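Local coordinates for nucleoside kinase (Methanococcus jannaschii, PDB 2C4E), which phosphorylates a wide range of nucleosides, most actively inosine, guanosine and cytidine, to their monophosphates, with ATP as the best phosphate donor, at residues T131-H135 with L254-V258. Numbering follows the deposited sequence.
Sequences TEIVH and LSAYV
His135 ND1, hydrogen-bonded to Ser158 OG on the adjoining strand 156-159, also lies against Leu254, whose CD1 comes to 3.6 Å from ND1. The same methyl is 3.7 Å from His135 CG, and the Leu254 side chain lies roughly perpendicular to that of His135; the methyl packs beside the buried imidazole while ND1 keeps its bond to Ser158. With CG anti to the backbone N (chi1 176°), the imidazole is placed against this methyl. The side chain of His135 lies about 4 Å from that of Arg250, the inferred transition-state stabiliser, one turn before Leu254 in helix 245-258.

The remaining contact centres on Ile133 CD1, which meets three helix residues: Val258 CG2 at 3.7 Å, Leu254 CD2 at 4.0 Å and Tyr257 CD2, equally distant, met obliquely. An extended chi2 (-178°) carries CD1 outward into this group, and Ile133 and Val258 pass alongside each other, pointing opposite ways. At the partly exposed border Glu132 continues the row: its chain is extended beyond CG, and OE1 lies 3.6 Å from Val258 CG1, a van der Waals contact.

Alternation along the strand explains the pattern, since Ile133 and His135 face the helix whereas Val134 points away. The segment axes run nearly antiparallel (173°) at 10.8 Å, as expected for a helix packed on the central sheet of the ribokinase fold. Strand 131-136 lies between parallel strands 7-11 and 156-159; Ile8 touches Leu254 and Val258, Leu156 touches Ile133 and Tyr257, and helix 263-277 packs on Ala256 and Tyr257.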
loop_
_atom_site.group_PDB
_atom_site.type_symbol
_atom_site.label_atom_id
_atom_site.label_comp_id
_atom_site.label_asym_id
_atom_site.label_seq_id
_atom_site.Cartn_x
_atom_site.Cartn_y
_atom_site.Cartn_z
ATOM N N THR A 131 3.654 -31.125 18.529
ATOM C CA THR A 131 4.644 -31.285 17.476
ATOM C C THR A 131 6.065 -31.462 18.014
ATOM O O THR A 131 6.359 -31.126 19.149
ATOM C CB THR A 131 4.603 -30.050 16.560
ATOM O OG1 THR A 131 4.556 -28.854 17.358
ATOM C CG2 THR A 131 3.318 -30.044 15.744
ATOM N N GLU A 132 6.953 -31.990 17.181
ATOM C CA GLU A 132 8.349 -32.157 17.579
ATOM C C GLU A 132 9.056 -30.825 17.763
ATOM O O GLU A 132 9.896 -30.710 18.636
ATOM C CB GLU A 132 9.108 -32.999 16.565
ATOM C CG GLU A 132 8.852 -34.478 16.795
ATOM C CD GLU A 132 9.419 -35.385 15.740
ATOM O OE1 GLU A 132 10.369 -34.984 15.034
ATOM O OE2 GLU A 132 8.911 -36.527 15.659
ATOM N N ILE A 133 8.745 -29.868 16.896
ATOM C CA ILE A 133 9.346 -28.526 16.937
ATOM C C ILE A 133 8.273 -27.470 16.848
ATOM O O ILE A 133 7.344 -27.590 16.058
ATOM C CB ILE A 133 10.351 -28.304 15.786
ATOM C CG1 ILE A 133 11.420 -29.390 15.804
ATOM C CG2 ILE A 133 10.949 -26.900 15.899
ATOM C CD1 ILE A 133 12.480 -29.222 14.734
ATOM N N VAL A 134 8.382 -26.458 17.694
ATOM C CA VAL A 134 7.590 -25.253 17.587
ATOM C C VAL A 134 8.559 -24.162 17.142
ATOM O O VAL A 134 9.479 -23.789 17.885
ATOM C CB VAL A 134 6.940 -24.905 18.943
ATOM C CG1 VAL A 134 6.290 -23.557 18.895
ATOM C CG2 VAL A 134 5.938 -25.997 19.327
ATOM N N HIS A 135 8.359 -23.655 15.929
ATOM C CA HIS A 135 9.202 -22.608 15.385
ATOM C C HIS A 135 8.473 -21.280 15.472
ATOM O O HIS A 135 7.353 -21.150 14.971
ATOM C CB HIS A 135 9.574 -22.893 13.936
ATOM C CG HIS A 135 10.357 -21.790 13.313
ATOM N ND1 HIS A 135 11.648 -21.495 13.684
ATOM C CD2 HIS A 135 10.013 -20.878 12.372
ATOM C CE1 HIS A 135 12.061 -20.438 13.009
ATOM N NE2 HIS A 135 11.099 -20.061 12.187
ATOM N N LEU A 254 15.116 -27.097 9.712
ATOM C CA LEU A 254 14.194 -27.752 10.638
ATOM C C LEU A 254 13.574 -29.016 10.031
ATOM O O LEU A 254 13.347 -29.996 10.733
ATOM C CB LEU A 254 13.096 -26.771 11.036
ATOM C CG LEU A 254 13.600 -25.549 11.803
ATOM C CD1 LEU A 254 12.456 -24.577 12.008
ATOM C CD2 LEU A 254 14.185 -25.969 13.144
ATOM N N SER A 255 13.327 -29.007 8.729
ATOM C CA SER A 255 12.807 -30.195 8.051
ATOM C C SER A 255 13.817 -31.339 8.116
ATOM O O SER A 255 13.474 -32.489 8.407
ATOM C CB SER A 255 12.446 -29.894 6.592
ATOM O OG SER A 255 11.351 -28.987 6.506
ATOM N N ALA A 256 15.073 -31.008 7.827
ATOM C CA ALA A 256 16.165 -31.965 7.917
ATOM C C ALA A 256 16.307 -32.474 9.332
ATOM O O ALA A 256 16.549 -33.661 9.556
ATOM C CB ALA A 256 17.447 -31.339 7.459
ATOM N N TYR A 257 16.128 -31.592 10.310
ATOM C CA TYR A 257 16.246 -32.029 11.682
ATOM C C TYR A 257 15.187 -33.070 12.032
ATOM O O TYR A 257 15.513 -34.135 12.604
ATOM C CB TYR A 257 16.214 -30.849 12.657
ATOM C CG TYR A 257 16.550 -31.306 14.039
ATOM C CD1 TYR A 257 17.866 -31.384 14.448
ATOM C CD2 TYR A 257 15.558 -31.721 14.918
ATOM C CE1 TYR A 257 18.196 -31.837 15.721
ATOM C CE2 TYR A 257 15.873 -32.160 16.183
ATOM C CZ TYR A 257 17.194 -32.222 16.575
ATOM O OH TYR A 257 17.519 -32.671 17.842
ATOM N N VAL A 258 13.934 -32.794 11.678
ATOM C CA VAL A 258 12.829 -33.722 11.928
ATOM C C VAL A 258 13.041 -35.020 11.176
ATOM O O VAL A 258 12.676 -36.118 11.664
ATOM C CB VAL A 258 11.454 -33.072 11.589
ATOM C CG1 VAL A 258 10.309 -34.111 11.566
ATOM C CG2 VAL A 258 11.175 -31.974 12.596
#